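Local coordinates for alpha-1,4-endofucoidanase (PDB 6DLH), which cleaves fucoidan internally as a retaining alpha-1,4-endofucoidanase of glycoside hydrolase family 107, its catalytic domain being followed by calcium-bearing immunoglobulin-like domains, at residues Ala520-Pro525 and Val531-Pro536; Val565-Lys570 and Asp585-Ser590; Ile101-Trp106 and Pro122-Asp127. One frame throughout, in Å; residues are numbered along the deposited sequence.

Contact 1 of 3, residues Ala520-Pro525 and Val531-Pro536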
ATOM      1  N   ALA A 520      19.355   8.418  15.349  1.00 57.40           N
ATOM      2  CA  ALA A 520      20.071   8.002  16.545  1.00 54.87           C
ATOM      3  C   ALA A 520      20.412   6.517  16.442  1.00 53.47           C
ATOM      4  O   ALA A 520      19.792   5.787  15.669  1.00 53.47           O
ATOM      5  CB  ALA A 520      19.244   8.310  17.771  1.00 55.29           C
ATOM      6  N   GLY A 521      21.419   6.088  17.212  1.00 51.77           N
ATOM      7  CA  GLY A 521      21.817   4.691  17.270  1.00 49.68           C
ATOM      8  C   GLY A 521      23.011   4.384  16.368  1.00 49.31           C
ATOM      9  O   GLY A 521      23.499   3.255  16.348  1.00 46.32           O
ATOM     10  N   PHE A 522      23.476   5.402  15.634  1.00 50.40           N
ATOM     11  CA  PHE A 522      24.566   5.232  14.684  1.00 50.11           C
ATOM     12  C   PHE A 522      25.709   6.190  15.006  1.00 51.25           C
ATOM     13  O   PHE A 522      25.487   7.364  15.310  1.00 49.29           O
ATOM     14  CB  PHE A 522      24.074   5.431  13.247  1.00 47.04           C
ATOM     15  CG  PHE A 522      23.206   4.317  12.722  1.00 45.27           C
ATOM     16  CD1 PHE A 522      23.768   3.136  12.259  1.00 43.90           C
ATOM     17  CD2 PHE A 522      21.825   4.447  12.693  1.00 44.71           C
ATOM     18  CE1 PHE A 522      22.971   2.109  11.779  1.00 43.04           C
ATOM     19  CE2 PHE A 522      21.026   3.421  12.207  1.00 45.10           C
ATOM     20  CZ  PHE A 522      21.601   2.253  11.751  1.00 44.23           C
ATOM     21  N   THR A 523      26.933   5.663  14.895  1.00 49.16           N
ATOM     22  CA  THR A 523      28.151   6.417  15.134  1.00 48.55           C
ATOM     23  C   THR A 523      28.839   6.656  13.794  1.00 45.10           C
ATOM     24  O   THR A 523      29.199   5.703  13.112  1.00 45.41           O
ATOM     25  CB  THR A 523      29.053   5.663  16.126  1.00 51.29           C
ATOM     26  OG1 THR A 523      28.370   5.613  17.380  1.00 51.15           O
ATOM     27  CG2 THR A 523      30.424   6.283  16.305  1.00 47.96           C
ATOM     28  N   ASN A 524      29.000   7.934  13.432  1.00 44.65           N
ATOM     29  CA  ASN A 524      29.711   8.336  12.227  1.00 43.91           C
ATOM     30  C   ASN A 524      31.176   7.923  12.353  1.00 46.26           C
ATOM     31  O   ASN A 524      31.865   8.364  13.269  1.00 49.07           O
ATOM     32  CB  ASN A 524      29.551   9.838  11.966  1.00 42.97           C
ATOM     33  CG  ASN A 524      30.062  10.298  10.613  1.00 42.18           C
ATOM     34  OD1 ASN A 524      30.739   9.560   9.905  1.00 40.69           O
ATOM     35  ND2 ASN A 524      29.759  11.533  10.250  1.00 43.53           N
ATOM     36  N   PRO A 525      31.701   7.055  11.454  1.00 46.09           N
ATOM     37  CA  PRO A 525      33.119   6.685  11.493  1.00 45.85           C
ATOM     38  C   PRO A 525      34.048   7.781  10.965  1.00 48.46           C
ATOM     39  O   PRO A 525      35.269   7.655  11.040  1.00 48.20           O
ATOM     40  CB  PRO A 525      33.183   5.413  10.634  1.00 45.47           C
ATOM     41  CG  PRO A 525      32.011   5.542   9.672  1.00 47.19           C
ATOM     42  CD  PRO A 525      30.958   6.369  10.385  1.00 44.05           C
ATOM     43  N   VAL A 531      27.728   1.944   7.624  1.00 40.19           N
ATOM     44  CA  VAL A 531      27.849   1.174   8.857  1.00 41.23           C
ATOM     45  C   VAL A 531      26.551   0.424   9.160  1.00 41.92           C
ATOM     46  O   VAL A 531      25.463   0.923   8.891  1.00 42.03           O
ATOM     47  CB  VAL A 531      28.245   2.073  10.047  1.00 40.41           C
ATOM     48  CG1 VAL A 531      29.705   2.494  10.000  1.00 38.02           C
ATOM     49  CG2 VAL A 531      27.332   3.281  10.188  1.00 39.87           C
ATOM     50  N   TRP A 532      26.688  -0.766   9.760  1.00 42.72           N
ATOM     51  CA  TRP A 532      25.565  -1.513  10.309  1.00 44.21           C
ATOM     52  C   TRP A 532      25.227  -1.012  11.716  1.00 45.01           C
ATOM     53  O   TRP A 532      26.039  -0.346  12.354  1.00 45.46           O
ATOM     54  CB  TRP A 532      25.876  -3.012  10.322  1.00 43.85           C
ATOM     55  CG  TRP A 532      26.015  -3.644   8.971  1.00 43.20           C
ATOM     56  CD1 TRP A 532      27.170  -3.834   8.269  1.00 44.96           C
ATOM     57  CD2 TRP A 532      24.964  -4.213   8.171  1.00 43.97           C
ATOM     58  NE1 TRP A 532      26.912  -4.472   7.085  1.00 44.06           N
ATOM     59  CE2 TRP A 532      25.566  -4.713   6.993  1.00 44.69           C
ATOM     60  CE3 TRP A 532      23.576  -4.331   8.321  1.00 42.06           C
ATOM     61  CZ2 TRP A 532      24.829  -5.326   5.980  1.00 42.80           C
ATOM     62  CZ3 TRP A 532      22.850  -4.939   7.319  1.00 41.57           C
ATOM     63  CH2 TRP A 532      23.469  -5.431   6.170  1.00 42.60           C
ATOM     64  N   PHE A 533      24.015  -1.340  12.191  1.00 44.66           N
ATOM     65  CA  PHE A 533      23.545  -0.908  13.500  1.00 44.13           C
ATOM     66  C   PHE A 533      24.351  -1.591  14.607  1.00 42.54           C
ATOM     67  O   PHE A 533      24.796  -0.932  15.545  1.00 38.68           O
ATOM     68  CB  PHE A 533      22.033  -1.120  13.648  1.00 44.82           C
ATOM     69  CG  PHE A 533      21.502  -0.901  15.044  1.00 45.22           C
ATOM     70  CD1 PHE A 533      21.298   0.382  15.535  1.00 44.43           C
ATOM     71  CD2 PHE A 533      21.230  -1.979  15.876  1.00 44.46           C
ATOM     72  CE1 PHE A 533      20.828   0.579  16.826  1.00 47.43           C
ATOM     73  CE2 PHE A 533      20.765  -1.782  17.169  1.00 43.80           C
ATOM     74  CZ  PHE A 533      20.564  -0.503  17.643  1.00 45.05           C
ATOM     75  N   SER A 534      24.541  -2.909  14.477  1.00 42.31           N
ATOM     76  CA  SER A 534      25.311  -3.679  15.440  1.00 43.87           C
ATOM     77  C   SER A 534      25.898  -4.929  14.790  1.00 44.78           C
ATOM     78  O   SER A 534      25.608  -5.249  13.636  1.00 42.45           O
ATOM     79  CB  SER A 534      24.488  -4.023  16.656  1.00 43.78           C
ATOM     80  OG  SER A 534      23.502  -4.987  16.333  1.00 46.51           O
ATOM     81  N   ASN A 535      26.728  -5.627  15.572  1.00 44.53           N
ATOM     82  CA  ASN A 535      27.440  -6.819  15.152  1.00 46.46           C
ATOM     83  C   ASN A 535      27.680  -7.687  16.385  1.00 49.59           C
ATOM     84  O   ASN A 535      28.466  -7.311  17.251  1.00 48.34           O
ATOM     85  CB  ASN A 535      28.755  -6.451  14.458  1.00 43.72           C
ATOM     86  CG  ASN A 535      29.475  -7.641  13.861  1.00 42.97           C
ATOM     87  OD1 ASN A 535      28.931  -8.745  13.798  1.00 39.89           O
ATOM     88  ND2 ASN A 535      30.706  -7.423  13.422  1.00 40.81           N
ATOM     89  N   PRO A 536      27.024  -8.867  16.515  1.00 51.62           N
ATOM     90  CA  PRO A 536      26.086  -9.368  15.507  1.00 51.21           C
ATOM     91  C   PRO A 536      24.707  -8.710  15.523  1.00 52.02           C
ATOM     92  O   PRO A 536      24.463  -7.756  16.264  1.00 49.66           O
ATOM     93  CB  PRO A 536      25.962 -10.857  15.863  1.00 50.88           C
ATOM     94  CG  PRO A 536      26.190 -10.907  17.356  1.00 51.20           C
ATOM     95  CD  PRO A 536      27.190  -9.805  17.639  1.00 49.48           C
TER

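Contact 2 of 3, residues Val565-Lys570 and Asp585-Ser590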
ATOM      1  N   VAL A 565      24.021   6.263  -1.966  1.00 49.13           N
ATOM      2  CA  VAL A 565      23.234   5.097  -2.347  1.00 50.23           C
ATOM      3  C   VAL A 565      23.999   3.836  -1.945  1.00 47.41           C
ATOM      4  O   VAL A 565      25.202   3.742  -2.181  1.00 49.44           O
ATOM      5  CB  VAL A 565      22.872   5.115  -3.852  1.00 53.10           C
ATOM      6  CG1 VAL A 565      24.080   5.309  -4.759  1.00 47.93           C
ATOM      7  CG2 VAL A 565      22.076   3.885  -4.276  1.00 53.17           C
ATOM      8  N   LEU A 566      23.280   2.871  -1.354  1.00 43.17           N
ATOM      9  CA  LEU A 566      23.903   1.712  -0.731  1.00 42.06           C
ATOM     10  C   LEU A 566      23.458   0.420  -1.405  1.00 41.22           C
ATOM     11  O   LEU A 566      22.334   0.322  -1.890  1.00 43.20           O
ATOM     12  CB  LEU A 566      23.549   1.678   0.761  1.00 41.47           C
ATOM     13  CG  LEU A 566      23.958   2.906   1.574  1.00 40.80           C
ATOM     14  CD1 LEU A 566      23.575   2.735   3.035  1.00 37.37           C
ATOM     15  CD2 LEU A 566      25.452   3.181   1.438  1.00 40.78           C
ATOM     16  N   THR A 567      24.360  -0.568  -1.391  1.00 40.27           N
ATOM     17  CA  THR A 567      24.101  -1.923  -1.849  1.00 39.68           C
ATOM     18  C   THR A 567      24.427  -2.890  -0.714  1.00 42.41           C
ATOM     19  O   THR A 567      25.470  -2.765  -0.072  1.00 40.64           O
ATOM     20  CB  THR A 567      24.965  -2.263  -3.071  1.00 39.35           C
ATOM     21  OG1 THR A 567      24.799  -1.216  -4.029  1.00 41.38           O
ATOM     22  CG2 THR A 567      24.650  -3.615  -3.678  1.00 34.34           C
ATOM     23  N   ILE A 568      23.521  -3.852  -0.490  1.00 42.43           N
ATOM     24  CA  ILE A 568      23.720  -4.912   0.482  1.00 43.74           C
ATOM     25  C   ILE A 568      23.922  -6.219  -0.270  1.00 45.02           C
ATOM     26  O   ILE A 568      23.231  -6.487  -1.249  1.00 48.02           O
ATOM     27  CB  ILE A 568      22.532  -5.005   1.461  1.00 43.87           C
ATOM     28  CG1 ILE A 568      22.337  -3.696   2.230  1.00 43.11           C
ATOM     29  CG2 ILE A 568      22.692  -6.196   2.399  1.00 41.38           C
ATOM     30  CD1 ILE A 568      21.088  -3.674   3.060  1.00 46.96           C
ATOM     31  N   THR A 569      24.875  -7.017   0.219  1.00 46.32           N
ATOM     32  CA  THR A 569      25.211  -8.311  -0.345  1.00 46.26           C
ATOM     33  C   THR A 569      25.314  -9.313   0.797  1.00 47.29           C
ATOM     34  O   THR A 569      25.831  -8.991   1.867  1.00 49.32           O
ATOM     35  CB  THR A 569      26.570  -8.262  -1.059  1.00 49.48           C
ATOM     36  OG1 THR A 569      26.617  -7.094  -1.877  1.00 49.82           O
ATOM     37  CG2 THR A 569      26.854  -9.493  -1.896  1.00 48.79           C
ATOM     38  N   LYS A 570      24.799 -10.519   0.551  1.00 44.31           N
ATOM     39  CA  LYS A 570      25.109 -11.669   1.377  1.00 44.68           C
ATOM     40  C   LYS A 570      26.449 -12.219   0.897  1.00 47.35           C
ATOM     41  O   LYS A 570      26.599 -12.505  -0.289  1.00 44.55           O
ATOM     42  CB  LYS A 570      23.996 -12.709   1.223  1.00 43.49           C
ATOM     43  CG  LYS A 570      24.283 -14.091   1.796  1.00 41.08           C
ATOM     44  CD  LYS A 570      23.115 -15.034   1.615  1.00 37.72           C
ATOM     45  CE  LYS A 570      23.428 -16.454   2.024  1.00 39.37           C
ATOM     46  NZ  LYS A 570      22.357 -17.392   1.616  1.00 39.81           N
ATOM     47  N   ASP A 585      15.948   2.084   0.110  1.00 42.57           N
ATOM     48  CA  ASP A 585      16.112   2.178   1.548  1.00 40.88           C
ATOM     49  C   ASP A 585      15.589   0.917   2.228  1.00 37.94           C
ATOM     50  O   ASP A 585      15.514   0.871   3.451  1.00 39.46           O
ATOM     51  CB  ASP A 585      15.539   3.495   2.089  1.00 43.34           C
ATOM     52  CG  ASP A 585      14.022   3.634   2.055  1.00 46.48           C
ATOM     53  OD1 ASP A 585      13.335   2.659   1.672  1.00 46.71           O
ATOM     54  OD2 ASP A 585      13.534   4.728   2.423  1.00 47.46           O
ATOM     55  N   THR A 586      15.251  -0.108   1.434  1.00 35.35           N
ATOM     56  CA  THR A 586      14.565  -1.269   1.979  1.00 35.01           C
ATOM     57  C   THR A 586      14.988  -2.542   1.251  1.00 35.69           C
ATOM     58  O   THR A 586      14.855  -2.652   0.030  1.00 39.26           O
ATOM     59  CB  THR A 586      13.040  -1.073   1.966  1.00 34.95           C
ATOM     60  OG1 THR A 586      12.684   0.135   2.646  1.00 33.56           O
ATOM     61  CG2 THR A 586      12.299  -2.230   2.595  1.00 34.71           C
ATOM     62  N   TRP A 587      15.475  -3.513   2.031  1.00 34.47           N
ATOM     63  CA  TRP A 587      15.837  -4.827   1.523  1.00 34.09           C
ATOM     64  C   TRP A 587      15.050  -5.880   2.290  1.00 34.85           C
ATOM     65  O   TRP A 587      14.622  -5.643   3.418  1.00 34.15           O
ATOM     66  CB  TRP A 587      17.349  -5.064   1.638  1.00 33.11           C
ATOM     67  CG  TRP A 587      18.182  -4.091   0.861  1.00 31.92           C
ATOM     68  CD1 TRP A 587      18.309  -2.748   1.086  1.00 32.34           C
ATOM     69  CD2 TRP A 587      19.019  -4.385  -0.270  1.00 31.83           C
ATOM     70  NE1 TRP A 587      19.166  -2.188   0.177  1.00 32.89           N
ATOM     71  CE2 TRP A 587      19.614  -3.168  -0.672  1.00 33.53           C
ATOM     72  CE3 TRP A 587      19.313  -5.548  -0.988  1.00 33.24           C
ATOM     73  CZ2 TRP A 587      20.489  -3.089  -1.755  1.00 34.74           C
ATOM     74  CZ3 TRP A 587      20.180  -5.469  -2.058  1.00 33.80           C
ATOM     75  CH2 TRP A 587      20.761  -4.256  -2.433  1.00 33.47           C
ATOM     76  N   ARG A 588      14.888  -7.049   1.667  1.00 38.41           N
ATOM     77  CA  ARG A 588      14.054  -8.106   2.212  1.00 41.57           C
ATOM     78  C   ARG A 588      14.844  -9.410   2.254  1.00 40.32           C
ATOM     79  O   ARG A 588      15.460  -9.791   1.262  1.00 41.84           O
ATOM     80  CB  ARG A 588      12.800  -8.261   1.343  1.00 46.12           C
ATOM     81  CG  ARG A 588      12.039  -9.564   1.541  1.00 51.10           C
ATOM     82  CD  ARG A 588      10.934  -9.470   2.579  1.00 57.65           C
ATOM     83  NE  ARG A 588      10.384 -10.783   2.894  1.00 60.57           N
ATOM     84  CZ  ARG A 588       9.336 -11.337   2.292  1.00 60.84           C
ATOM     85  NH1 ARG A 588       8.701 -10.684   1.333  1.00 59.76           N
ATOM     86  NH2 ARG A 588       8.932 -12.544   2.655  1.00 58.33           N
ATOM     87  N   LEU A 589      14.798 -10.082   3.412  1.00 40.34           N
ATOM     88  CA  LEU A 589      15.318 -11.431   3.574  1.00 40.12           C
ATOM     89  C   LEU A 589      14.158 -12.416   3.520  1.00 39.68           C
ATOM     90  O   LEU A 589      13.181 -12.278   4.253  1.00 41.08           O
ATOM     91  CB  LEU A 589      16.044 -11.558   4.918  1.00 38.35           C
ATOM     92  CG  LEU A 589      17.295 -10.701   5.096  1.00 37.64           C
ATOM     93  CD1 LEU A 589      17.805 -10.809   6.522  1.00 35.67           C
ATOM     94  CD2 LEU A 589      18.382 -11.106   4.109  1.00 36.46           C
ATOM     95  N   SER A 590      14.290 -13.419   2.653  1.00 41.14           N
ATOM     96  CA  SER A 590      13.273 -14.447   2.522  1.00 40.64           C
ATOM     97  C   SER A 590      13.956 -15.796   2.341  1.00 42.37           C
ATOM     98  O   SER A 590      15.142 -15.942   2.639  1.00 41.56           O
ATOM     99  CB  SER A 590      12.319 -14.142   1.381  1.00 39.74           C
ATOM    100  OG  SER A 590      13.008 -14.063   0.138  1.00 37.22           O
TER

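Contact 3 of 3, residues Ile101-Trp106 and Pro122-Asp127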
ATOM      1  N   ILE A 101      -3.593   0.417  19.138  1.00 54.80           N
ATOM      2  CA  ILE A 101      -4.921  -0.102  19.434  1.00 51.79           C
ATOM      3  C   ILE A 101      -5.263  -1.244  18.477  1.00 52.79           C
ATOM      4  O   ILE A 101      -5.735  -2.292  18.914  1.00 52.64           O
ATOM      5  CB  ILE A 101      -5.978   1.024  19.419  1.00 52.71           C
ATOM      6  CG1 ILE A 101      -5.535   2.230  20.255  1.00 54.70           C
ATOM      7  CG2 ILE A 101      -7.337   0.495  19.861  1.00 54.00           C
ATOM      8  CD1 ILE A 101      -6.501   3.397  20.241  1.00 54.02           C
ATOM      9  N   ILE A 102      -5.003  -1.050  17.175  1.00 51.46           N
ATOM     10  CA  ILE A 102      -5.373  -2.046  16.178  1.00 50.21           C
ATOM     11  C   ILE A 102      -4.506  -3.294  16.353  1.00 49.98           C
ATOM     12  O   ILE A 102      -4.969  -4.414  16.121  1.00 46.16           O
ATOM     13  CB  ILE A 102      -5.302  -1.488  14.738  1.00 48.37           C
ATOM     14  CG1 ILE A 102      -6.214  -0.272  14.536  1.00 47.58           C
ATOM     15  CG2 ILE A 102      -5.600  -2.584  13.724  1.00 46.39           C
ATOM     16  CD1 ILE A 102      -6.054   0.414  13.194  1.00 46.70           C
ATOM     17  N   GLU A 103      -3.241  -3.088  16.744  1.00 51.54           N
ATOM     18  CA  GLU A 103      -2.307  -4.192  16.922  1.00 54.29           C
ATOM     19  C   GLU A 103      -2.726  -5.055  18.116  1.00 53.02           C
ATOM     20  O   GLU A 103      -2.618  -6.280  18.060  1.00 50.31           O
ATOM     21  CB  GLU A 103      -0.864  -3.687  17.012  1.00 53.22           C
ATOM     22  CG  GLU A 103       0.155  -4.795  16.802  1.00 54.46           C
ATOM     23  CD  GLU A 103       1.601  -4.374  16.594  1.00 56.81           C
ATOM     24  OE1 GLU A 103       1.876  -3.149  16.516  1.00 54.93           O
ATOM     25  OE2 GLU A 103       2.455  -5.282  16.508  1.00 58.19           O
ATOM     26  N   SER A 104      -3.232  -4.405  19.174  1.00 54.01           N
ATOM     27  CA  SER A 104      -3.713  -5.097  20.361  1.00 57.99           C
ATOM     28  C   SER A 104      -4.836  -6.075  20.008  1.00 58.78           C
ATOM     29  O   SER A 104      -4.903  -7.168  20.572  1.00 61.23           O
ATOM     30  CB  SER A 104      -4.157  -4.122  21.417  1.00 55.77           C
ATOM     31  OG  SER A 104      -5.512  -3.759  21.216  1.00 56.45           O
ATOM     32  N   LEU A 105      -5.702  -5.670  19.068  1.00 54.28           N
ATOM     33  CA  LEU A 105      -6.838  -6.462  18.622  1.00 51.82           C
ATOM     34  C   LEU A 105      -6.362  -7.796  18.053  1.00 52.56           C
ATOM     35  O   LEU A 105      -7.148  -8.732  17.918  1.00 51.40           O
ATOM     36  CB  LEU A 105      -7.582  -5.677  17.540  1.00 57.33           C
ATOM     37  CG  LEU A 105      -8.756  -4.810  17.992  1.00 59.60           C
ATOM     38  CD1 LEU A 105      -8.276  -3.527  18.656  1.00 59.02           C
ATOM     39  CD2 LEU A 105      -9.639  -4.476  16.800  1.00 61.27           C
ATOM     40  N   TRP A 106      -5.079  -7.860  17.681  1.00 52.84           N
ATOM     41  CA  TRP A 106      -4.491  -9.082  17.156  1.00 53.10           C
ATOM     42  C   TRP A 106      -4.526 -10.176  18.222  1.00 56.73           C
ATOM     43  O   TRP A 106      -5.092 -11.242  17.989  1.00 60.55           O
ATOM     44  CB  TRP A 106      -3.068  -8.820  16.641  1.00 45.79           C
ATOM     45  CG  TRP A 106      -2.328 -10.041  16.181  1.00 40.89           C
ATOM     46  CD1 TRP A 106      -2.861 -11.190  15.671  1.00 39.90           C
ATOM     47  CD2 TRP A 106      -0.899 -10.213  16.147  1.00 39.60           C
ATOM     48  NE1 TRP A 106      -1.867 -12.074  15.345  1.00 39.83           N
ATOM     49  CE2 TRP A 106      -0.652 -11.498  15.617  1.00 40.34           C
ATOM     50  CE3 TRP A 106       0.191  -9.414  16.520  1.00 40.38           C
ATOM     51  CZ2 TRP A 106       0.643 -12.001  15.460  1.00 40.17           C
ATOM     52  CZ3 TRP A 106       1.468  -9.907  16.362  1.00 39.62           C
ATOM     53  CH2 TRP A 106       1.688 -11.184  15.837  1.00 41.17           C
ATOM     54  N   PRO A 122       0.020  -3.436   9.858  1.00 48.92           N
ATOM     55  CA  PRO A 122       1.414  -3.873   9.936  1.00 49.33           C
ATOM     56  C   PRO A 122       1.918  -3.690  11.368  1.00 48.32           C
ATOM     57  O   PRO A 122       1.651  -2.662  11.993  1.00 46.70           O
ATOM     58  CB  PRO A 122       2.120  -2.899   8.981  1.00 47.84           C
ATOM     59  CG  PRO A 122       1.278  -1.640   9.049  1.00 46.34           C
ATOM     60  CD  PRO A 122      -0.142  -2.148   9.164  1.00 47.56           C
ATOM     61  N   ARG A 123       2.647  -4.697  11.873  1.00 48.70           N
ATOM     62  CA  ARG A 123       3.191  -4.674  13.226  1.00 49.09           C
ATOM     63  C   ARG A 123       4.139  -3.485  13.368  1.00 50.76           C
ATOM     64  O   ARG A 123       5.050  -3.312  12.561  1.00 55.89           O
ATOM     65  CB  ARG A 123       3.907  -5.989  13.554  1.00 46.72           C
ATOM     66  CG  ARG A 123       3.014  -7.221  13.556  1.00 44.50           C
ATOM     67  CD  ARG A 123       3.834  -8.495  13.540  1.00 45.64           C
ATOM     68  NE  ARG A 123       4.156  -8.976  12.202  1.00 44.78           N
ATOM     69  CZ  ARG A 123       3.983 -10.226  11.771  1.00 47.80           C
ATOM     70  NH1 ARG A 123       3.536 -11.164  12.588  1.00 47.66           N
ATOM     71  NH2 ARG A 123       4.272 -10.541  10.519  1.00 48.01           N
ATOM     72  N   GLU A 124       3.906  -2.669  14.400  1.00 53.63           N
ATOM     73  CA  GLU A 124       4.609  -1.408  14.588  1.00 55.89           C
ATOM     74  C   GLU A 124       6.122  -1.623  14.621  1.00 58.16           C
ATOM     75  O   GLU A 124       6.887  -0.712  14.308  1.00 60.49           O
ATOM     76  CB  GLU A 124       4.131  -0.736  15.878  1.00 60.68           C
ATOM     77  CG  GLU A 124       3.856   0.750  15.728  1.00 65.64           C
ATOM     78  CD  GLU A 124       5.069   1.661  15.639  1.00 67.99           C
ATOM     79  OE1 GLU A 124       6.124   1.296  16.185  1.00 71.96           O
ATOM     80  OE2 GLU A 124       4.950   2.744  15.032  1.00 69.41           O
ATOM     81  N   SER A 125       6.553  -2.830  15.001  1.00 56.44           N
ATOM     82  CA  SER A 125       7.972  -3.099  15.186  1.00 56.88           C
ATOM     83  C   SER A 125       8.618  -3.555  13.876  1.00 55.06           C
ATOM     84  O   SER A 125       9.840  -3.679  13.796  1.00 51.41           O
ATOM     85  CB  SER A 125       8.200  -4.085  16.317  1.00 54.06           C
ATOM     86  OG  SER A 125       7.604  -5.343  16.031  1.00 48.86           O
ATOM     87  N   VAL A 126       7.790  -3.783  12.850  1.00 53.18           N
ATOM     88  CA  VAL A 126       8.252  -4.349  11.591  1.00 50.71           C
ATOM     89  C   VAL A 126       8.341  -3.261  10.523  1.00 50.70           C
ATOM     90  O   VAL A 126       9.424  -3.002  10.003  1.00 52.17           O
ATOM     91  CB  VAL A 126       7.376  -5.533  11.144  1.00 49.45           C
ATOM     92  CG1 VAL A 126       7.854  -6.125   9.826  1.00 50.58           C
ATOM     93  CG2 VAL A 126       7.297  -6.604  12.217  1.00 47.92           C
ATOM     94  N   ASP A 127       7.209  -2.618  10.203  1.00 48.52           N
ATOM     95  CA  ASP A 127       7.184  -1.701   9.072  1.00 44.95           C
ATOM     96  C   ASP A 127       6.001  -0.737   9.148  1.00 44.01           C
ATOM     97  O   ASP A 127       4.901  -1.120   9.552  1.00 45.51           O
ATOM     98  CB  ASP A 127       7.139  -2.481   7.755  1.00 42.22           C
ATOM     99  CG  ASP A 127       7.504  -1.651   6.540  1.00 41.23           C
ATOM    100  OD1 ASP A 127       8.380  -0.770   6.669  1.00 41.49           O
ATOM    101  OD2 ASP A 127       6.916  -1.900   5.475  1.00 39.78           O
TER

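Contact 1 of 3, residues Ala520-Pro525 and Val531-Pro536
Phe522 and Phe533 leave their backbones by different torsions. In Phe533, CG stands anti to the backbone N (chi1 171°), whereas in Phe522 it lies anti to the carbonyl carbon (chi1 -72°), and the two side chains cross at about a right angle. The pair is T-shaped: the edge of Phe533 is turned toward the face of Phe522, with ring centroids 5.9 Å apart and planes at 76°. Phe533 CD1 rides above the Phe522 ring, offset toward its rim. Phe522 also pushes its own far end against the opposing backbone, CE1 coming within 3.5 Å of Phe533 CA. Phe533 CD1 also comes within 3.7 Å of Gly521 O. A beta carbon on Gly521 would stand just 3.2 Å from Phe533 CE1, and the positive phi would in addition press it on the carbonyl before, so the position suits a residue without a side chain.

Val531 spreads its two methyls over different partners. CG2 meets the flank of the Phe522 ring at CD1 (4.1 Å), while CG1 meets Pro525 tip to tip, 3.8 Å from its CG. No hydrogen bond crosses between the segments; the side chains meet by apolar and aromatic packing. Phe561 packs on Phe522 from outside. Trp532 sets off away from 520-525 and packs on Phe605 and Val607 of strand 599-608, its NE1 bonded to Ser614 O. The intervening turn carries Gly528, a ligand of a bound calcium ion. The loop between strands 505-513 and 531-532 thus folds back on the short strand 531-532 of an immunoglobulin-like domain, beside its calcium site.

Contact 2 of 3, residues Val565-Lys570 and Asp585-Ser590
Ile568 lies across from Trp587 with their CA atoms 8.0 Å apart, and Leu566 matches Asp585 at 8.1 Å. The two backbones run in the same direction, opening to 10.0 Å between Lys570 CA and Leu589 CA, and no hydrogen bond joins them. The strands belong to different sheets, 567-572 to one and 586-590 to the other, which pack as the beta sandwich of an immunoglobulin-like domain.

The indole of Trp587 lies against Ile568. Ile568 CB sits over the centre of the indole, and the extended end of the side chain (chi2 172°) carries CD1 onto the five-membered ring. There the methyl makes a CH-pi contact, CD1 being 3.6 Å from the ring centroid and 14° off its normal. The benzo end reaches the opposing backbone: Trp587 CZ2 is 3.4 Å from Ile568 N, which lies over the face of the indole, and CZ3 is 3.3 Å from Ile568 O. Thr567 CG2 adds a looser touch, 4.1 Å from Trp587 CH2. Trp587 NE1 is buried without a polar partner in the model. A serine in place of Trp587 would probably open a gap between the sheets and leave the Ile568 methyl without its aromatic face.

Leu579 and Gln581, on strand 578-583, also touch Trp587, while Phe605 and Phe558 pack on Ile568. Strand 567-572 pairs with strand 599-608 through Thr567 and Ser608, and strand 586-590 pairs with strand 550-553 through Trp587 and Leu552.

Contact 3 of 3, residues Ile101-Trp106 and Pro122-Asp127
Glu103 reaches from the short helix 100-104 to the loop at Arg123 and Glu124, and its carboxylate accepts the one hydrogen bond that crosses the contact. Glu124 N donates to Glu103 OE1 at 3.0 Å with a nearly straight N-H...O angle of 170°, arriving from above the carboxylate plane. The reach depends on an extended side chain, with CG anti to the backbone N (chi1 -164°). The second oxygen takes a different neighbour: Glu103 OE2 rests 3.4 Å from Arg123 CB, against the aliphatic root of that side chain. The two opposite charges do not pair, since Glu103 OE2 and Arg123 NE are 5.9 Å apart.

Arg123 then runs past Trp106. Its CD lies 3.9 Å from Trp106 CZ3, and its NH1 is 3.7 Å from Trp106 CH2. CH2 sits at the edge of the guanidinium, whose plane is turned 72° from the indole, so the two flat groups do not stack.

Both segments belong to the connection between strands 80-84 and 143-149, neighbours in the parallel sheet of the catalytic domain. It is a beta-alpha connection of a (beta/alpha)-barrel-like fold, consistent with the reported similarity to GH29 alpha-L-fucosidases.

A second shell surrounds these groups. Arg123 NH2 forms a salt bridge with Glu61, and Trp106 NE1 donates to Asp109 O. On the loop side, Val126 N bonds to Arg123 O at 2.8 Å, closing a type I beta turn with Glu124 and Ser125 at its corners, and Asp127 N shares that acceptor at 3.3 Å. Further out, the carboxylate of Asp127 forms salt bridges with Arg64 and Lys553, the latter on a strand of the immunoglobulin-like domain.

How the contacts relate
Contacts 1 and 2 belong to one immunoglobulin-like domain, their centres 16 Å apart, and they touch directly: Trp532 CH2 packs 3.9 Å from Ile568 CG2. Both border the calcium ion held by Gly528, Asp560, Glu562, Asp564 and Asp609, with the Leu566 side chain about 6 Å and the Pro525 side chain about 8 Å from the metal. Contact 3 lies in the catalytic domain, with its centre 24 Å from that of contact 2 and 26 Å from that of contact 1. Its nearest atoms come within about 6 Å of contact 2, and Arg64 spans that gap by bonding both Asp127 and Thr586 OG1. A sodium ion lies about 6 Å from the Glu124 side chain.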